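Local coordinates for protein soluble lytic murein transglycosylase (Escherichia coli, PDB 1QSA) that cleaves the glycosidic bonds between N-acetylmuramic acid and N-acetylglucosamine in peptidoglycan, leaving a 1,6-anhydro bond on the muramic acid residue, at residues Pro96-Pro99 / Ala104-Asn107; Tyr108-Trp113 / Cys139-Ser144. One frame throughout, in Å; residues are numbered along the deposited sequence. Where two conformers were deposited one is given.

Interaction 1: residues Pro96-Pro99 / Ala104-Asn107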
loop_
_atom_site.group_PDB
_atom_site.type_symbol
_atom_site.label_atom_id
_atom_site.label_comp_id
_atom_site.label_asym_id
_atom_site.label_seq_id
_atom_site.Cartn_x
_atom_site.Cartn_y
_atom_site.Cartn_z
ATOM N N PRO A 96 -10.028 -30.637 -7.382
ATOM C CA PRO A 96 -8.925 -31.606 -7.327
ATOM C C PRO A 96 -7.551 -30.955 -7.155
ATOM O O PRO A 96 -6.636 -31.585 -6.630
ATOM C CB PRO A 96 -9.050 -32.370 -8.652
ATOM C CG PRO A 96 -9.864 -31.470 -9.532
ATOM C CD PRO A 96 -10.840 -30.822 -8.596
ATOM N N GLU A 97 -7.420 -29.707 -7.607
ATOM C CA GLU A 97 -6.172 -28.951 -7.487
ATOM C C GLU A 97 -6.267 -27.961 -6.324
ATOM O O GLU A 97 -7.356 -27.543 -5.941
ATOM C CB GLU A 97 -5.873 -28.161 -8.764
ATOM C CG GLU A 97 -5.841 -28.979 -10.050
ATOM C CD GLU A 97 -5.018 -30.248 -9.939
ATOM O OE1 GLU A 97 -3.919 -30.212 -9.338
ATOM O OE2 GLU A 97 -5.480 -31.291 -10.461
ATOM N N LYS A 98 -5.111 -27.578 -5.793
ATOM C CA LYS A 98 -5.019 -26.629 -4.679
ATOM C C LYS A 98 -5.781 -25.337 -5.032
ATOM O O LYS A 98 -5.569 -24.761 -6.102
ATOM C CB LYS A 98 -3.536 -26.325 -4.442
ATOM C CG LYS A 98 -3.207 -25.347 -3.339
ATOM C CD LYS A 98 -1.727 -24.979 -3.445
ATOM C CE LYS A 98 -1.267 -24.103 -2.298
ATOM N NZ LYS A 98 0.180 -23.722 -2.431
ATOM N N PRO A 99 -6.735 -24.918 -4.181
ATOM C CA PRO A 99 -7.506 -23.698 -4.450
ATOM C C PRO A 99 -6.729 -22.398 -4.265
ATOM O O PRO A 99 -5.587 -22.404 -3.811
ATOM C CB PRO A 99 -8.704 -23.811 -3.496
ATOM C CG PRO A 99 -8.189 -24.646 -2.377
ATOM C CD PRO A 99 -7.277 -25.650 -3.020
ATOM N N ALA A 104 -9.330 -21.689 1.793
ATOM C CA ALA A 104 -9.685 -22.840 0.952
ATOM C C ALA A 104 -8.536 -23.861 0.924
ATOM O O ALA A 104 -8.784 -25.070 0.890
ATOM C CB ALA A 104 -10.035 -22.389 -0.477
ATOM N N GLN A 105 -7.287 -23.393 0.958
ATOM C CA GLN A 105 -6.136 -24.305 0.947
ATOM C C GLN A 105 -6.090 -25.112 2.243
ATOM O O GLN A 105 -5.797 -26.312 2.221
ATOM C CB GLN A 105 -4.839 -23.528 0.738
ATOM C CG GLN A 105 -4.723 -22.964 -0.681
ATOM C CD GLN A 105 -3.618 -21.933 -0.812
ATOM O OE1 GLN A 105 -2.840 -21.715 0.119
ATOM N NE2 GLN A 105 -3.531 -21.309 -1.982
ATOM N N CYS A 106 -6.389 -24.452 3.364
ATOM C CA CYS A 106 -6.428 -25.123 4.666
ATOM C C CYS A 106 -7.441 -26.268 4.585
ATOM O O CYS A 106 -7.186 -27.385 5.027
ATOM C CB CYS A 106 -6.893 -24.172 5.761
ATOM S SG CYS A 106 -5.807 -22.751 6.119
ATOM N N ASN A 107 -8.596 -25.984 3.999
ATOM C CA ASN A 107 -9.639 -26.995 3.881
ATOM C C ASN A 107 -9.299 -28.104 2.882
ATOM O O ASN A 107 -9.626 -29.277 3.101
ATOM C CB ASN A 107 -10.975 -26.323 3.550
ATOM C CG ASN A 107 -11.578 -25.627 4.760
ATOM O OD1 ASN A 107 -11.547 -26.164 5.873
ATOM N ND2 ASN A 107 -12.146 -24.449 4.552
HETATM O O HOH W 1 -0.123 -22.616 0.559
#
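The extended chain at K98-P99 runs past the first turns of helix 102-114, with the CA atoms of P99 and Q105 5.6 Å apart. This is the link between helices 88-94 and 102-114 of the alpha-superhelix, folding back on the helix it leads into. The P99 ring and A104 make the buried half of the contact: CG of P99 rests against the CB of A104 at 3.5 Å and lies 3.3 Å from the carbonyl O of A104, while S76 of helix 69-84 meets both side chains. On the outer side Q105 reaches back to the loop. Its CG stands anti to the carbonyl carbon (chi1 -70°) and the chain beyond is extended, which carries the amide to the P99 carbonyl; NE2 donates to P99 O at 3.0 Å, a nearly straight bond (163°) with the acceptor in the plane of the amide. The aliphatic part of K98 passes across this amide, its CE 3.5 Å from the CD of Q105, and its NZ goes on to a salt bridge with E127. With NE2 given to the loop, the other end of the amide turns to water: one molecule donates to Q105 OE1 at 2.9 Å and accepts a weak bond from K98 NZ.

Interaction 2: residues Tyr108-Trp113 / Cys139-Ser144. With SO4 (sulfate ion), chain F.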
loop_
_atom_site.group_PDB
_atom_site.type_symbol
_atom_site.label_atom_id
_atom_site.label_comp_id
_atom_site.label_asym_id
_atom_site.label_seq_id
_atom_site.Cartn_x
_atom_site.Cartn_y
_atom_site.Cartn_z
ATOM N N TYR A 108 -8.599 -27.732 1.812
ATOM C CA TYR A 108 -8.174 -28.678 0.781
ATOM C C TYR A 108 -7.233 -29.717 1.397
ATOM O O TYR A 108 -7.398 -30.928 1.182
ATOM C CB TYR A 108 -7.461 -27.912 -0.337
ATOM C CG TYR A 108 -6.815 -28.770 -1.408
ATOM C CD1 TYR A 108 -7.557 -29.222 -2.511
ATOM C CD2 TYR A 108 -5.455 -29.096 -1.351
ATOM C CE1 TYR A 108 -6.958 -29.970 -3.533
ATOM C CE2 TYR A 108 -4.844 -29.848 -2.372
ATOM C CZ TYR A 108 -5.602 -30.275 -3.460
ATOM O OH TYR A 108 -4.987 -30.972 -4.483
ATOM N N TYR A 109 -6.233 -29.251 2.148
ATOM C CA TYR A 109 -5.305 -30.187 2.779
ATOM C C TYR A 109 -5.936 -31.012 3.885
ATOM O O TYR A 109 -5.591 -32.178 4.043
ATOM C CB TYR A 109 -4.023 -29.484 3.206
ATOM C CG TYR A 109 -3.238 -29.097 1.984
ATOM C CD1 TYR A 109 -2.717 -30.086 1.141
ATOM C CD2 TYR A 109 -3.071 -27.764 1.622
ATOM C CE1 TYR A 109 -2.057 -29.760 -0.020
ATOM C CE2 TYR A 109 -2.406 -27.422 0.439
ATOM C CZ TYR A 109 -1.902 -28.430 -0.368
ATOM O OH TYR A 109 -1.229 -28.120 -1.522
ATOM N N TYR A 110 -6.908 -30.450 4.603
ATOM C CA TYR A 110 -7.588 -31.235 5.637
ATOM C C TYR A 110 -8.416 -32.315 4.906
ATOM O O TYR A 110 -8.509 -33.458 5.367
ATOM C CB TYR A 110 -8.495 -30.356 6.498
ATOM C CG TYR A 110 -9.070 -31.069 7.699
ATOM C CD1 TYR A 110 -8.262 -31.415 8.789
ATOM C CD2 TYR A 110 -10.427 -31.374 7.763
ATOM C CE1 TYR A 110 -8.795 -32.040 9.911
ATOM C CE2 TYR A 110 -10.974 -32.002 8.884
ATOM C CZ TYR A 110 -10.152 -32.330 9.954
ATOM O OH TYR A 110 -10.707 -32.939 11.067
ATOM N N ALA A 111 -8.983 -31.966 3.745
ATOM C CA ALA A 111 -9.747 -32.948 2.956
ATOM C C ALA A 111 -8.815 -34.080 2.501
ATOM O O ALA A 111 -9.230 -35.242 2.438
ATOM C CB ALA A 111 -10.398 -32.286 1.746
ATOM N N LYS A 112 -7.578 -33.733 2.144
ATOM C CA LYS A 112 -6.582 -34.729 1.728
ATOM C C LYS A 112 -6.325 -35.705 2.883
ATOM O O LYS A 112 -6.327 -36.913 2.675
ATOM C CB LYS A 112 -5.285 -34.034 1.293
ATOM C CG LYS A 112 -5.360 -33.400 -0.095
ATOM C CD LYS A 112 -5.251 -34.452 -1.193
ATOM C CE LYS A 112 -5.352 -33.844 -2.590
ATOM N NZ LYS A 112 -4.968 -34.838 -3.645
ATOM N N TRP A 113 -6.150 -35.190 4.099
ATOM C CA TRP A 113 -5.933 -36.066 5.257
ATOM C C TRP A 113 -7.132 -36.999 5.480
ATOM O O TRP A 113 -6.967 -38.207 5.732
ATOM C CB TRP A 113 -5.701 -35.235 6.524
ATOM C CG TRP A 113 -5.659 -36.071 7.768
ATOM C CD1 TRP A 113 -4.651 -36.915 8.163
ATOM C CD2 TRP A 113 -6.680 -36.167 8.766
ATOM N NE1 TRP A 113 -4.994 -37.525 9.349
ATOM C CE2 TRP A 113 -6.229 -37.083 9.741
ATOM C CE3 TRP A 113 -7.934 -35.568 8.931
ATOM C CZ2 TRP A 113 -6.994 -37.414 10.875
ATOM C CZ3 TRP A 113 -8.700 -35.895 10.054
ATOM C CH2 TRP A 113 -8.222 -36.811 11.012
ATOM N N CYS A 139 -7.428 -23.503 9.306
ATOM C CA CYS A 139 -6.166 -24.234 9.370
ATOM C C CYS A 139 -5.904 -24.885 10.716
ATOM O O CYS A 139 -5.068 -25.791 10.810
ATOM C CB CYS A 139 -4.979 -23.322 8.997
ATOM S SG CYS A 139 -4.351 -23.565 7.292
ATOM N N ASP A 140 -6.610 -24.446 11.756
ATOM C CA ASP A 140 -6.376 -25.015 13.085
ATOM C C ASP A 140 -6.550 -26.533 13.133
ATOM O O ASP A 140 -5.672 -27.247 13.649
ATOM C CB ASP A 140 -7.249 -24.316 14.134
ATOM C CG ASP A 140 -6.845 -22.852 14.347
ATOM O OD1 ASP A 140 -5.712 -22.463 13.972
ATOM O OD2 ASP A 140 -7.659 -22.093 14.904
ATOM N N LYS A 141 -7.632 -27.036 12.550
ATOM C CA LYS A 141 -7.872 -28.485 12.544
ATOM C C LYS A 141 -6.773 -29.236 11.761
ATOM O O LYS A 141 -6.390 -30.358 12.118
ATOM C CB LYS A 141 -9.270 -28.796 11.985
ATOM C CG LYS A 141 -9.531 -28.289 10.559
ATOM C CD LYS A 141 -10.994 -28.573 10.159
ATOM C CE LYS A 141 -11.296 -28.105 8.740
ATOM N NZ LYS A 141 -11.204 -26.619 8.629
ATOM N N LEU A 142 -6.256 -28.595 10.717
ATOM C CA LEU A 142 -5.199 -29.172 9.889
ATOM C C LEU A 142 -3.877 -29.228 10.659
ATOM O O LEU A 142 -3.198 -30.249 10.643
ATOM C CB LEU A 142 -5.007 -28.363 8.594
ATOM C CG LEU A 142 -3.830 -28.802 7.704
ATOM C CD1 LEU A 142 -4.005 -30.243 7.166
ATOM C CD2 LEU A 142 -3.673 -27.805 6.552
ATOM N N PHE A 143 -3.517 -28.123 11.318
ATOM C CA PHE A 143 -2.284 -28.073 12.090
ATOM C C PHE A 143 -2.362 -29.069 13.249
ATOM O O PHE A 143 -1.354 -29.650 13.638
ATOM C CB PHE A 143 -2.033 -26.651 12.630
ATOM C CG PHE A 143 -1.783 -25.620 11.561
ATOM C CD1 PHE A 143 -1.232 -25.982 10.330
ATOM C CD2 PHE A 143 -2.075 -24.269 11.799
ATOM C CE1 PHE A 143 -0.969 -25.021 9.344
ATOM C CE2 PHE A 143 -1.818 -23.298 10.827
ATOM C CZ PHE A 143 -1.264 -23.666 9.600
ATOM N N SER A 144 -3.561 -29.238 13.803
ATOM C CA SER A 144 -3.790 -30.163 14.916
ATOM C C SER A 144 -3.547 -31.615 14.503
ATOM O O SER A 144 -2.792 -32.328 15.171
ATOM C CB SER A 144 -5.212 -30.002 15.455
ATOM O OG SER A 144 -5.400 -30.821 16.592
HETATM S S SO4 F . -2.188 -40.443 10.072
HETATM O O1 SO4 F . -1.177 -40.550 11.147
HETATM O O2 SO4 F . -2.972 -39.210 10.302
HETATM O O3 SO4 F . -1.508 -40.408 8.759
HETATM O O4 SO4 F . -3.089 -41.610 10.123
#
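The ring of Y110 carries the methylenes of K141 over one face, with CD 3.7 Å from the ring centroid and 12° off its normal, a CH-pi contact; W88 meets the same ring edge to face. Y108 CD2 lies over the face of the Y109 ring. Outside the contact with 139-144, the W113 indole has a sulfate, probably from the crystallisation liquor, at its edge: NE1 donates in the ring plane to O2 at 2.8 Å, and S118 binds the same ion. The Y110-K141 pair lies where helices 102-114 and 138-148 of the alpha-superhelix pack; the axes of the two short segments approach to 9.2 Å, their directions 41° apart. Y110 has CG anti to the backbone N (chi1 -172°), bringing its ring under K141; the two side chains cross at about a right angle, with CE of K141 3.5 Å from CD2 of Y110. Deeper in, L142 wedges its methyls against the other helix: CD2 lies 3.8 Å from Y109 CB, and CD1 3.9 Å from Y110 N. The K141 methylenes would probably lose their aromatic support, and W88 its edge-to-face partner, if an alanine stood at Y110. At 5.3 Å from the ring centroid, K141 NZ is at most weakly attracted to it, and a bend at the last torsion takes it to N107 OD1 and A138 O. The ring therefore serves mainly as an apolar surface for the lysine chain, whose charged end is held by oxygen acceptors.

In the fold
Interactions 1 and 2 follow one another along helix 102-114, their centres about 10 Å apart: the first ties its opening turns to the preceding loop, the second packs its later turns on helix 138-148. The C106-C139 disulfide joins them covalently, and Y108 packs back on P99 while its hydroxyl probably bonds to P96 O. Each is partly buried. Interaction 1 sets a buried proline and alanine beside a more exposed polar pair and has a polar bond across it. Interaction 2 meets through CH-pi and apolar contacts around buried L142, with Y109, Y110 and K141 all partly exposed; its lysine amine bonds to N107 of the 104-107 segment. Both lie away from the predicted active-site residue.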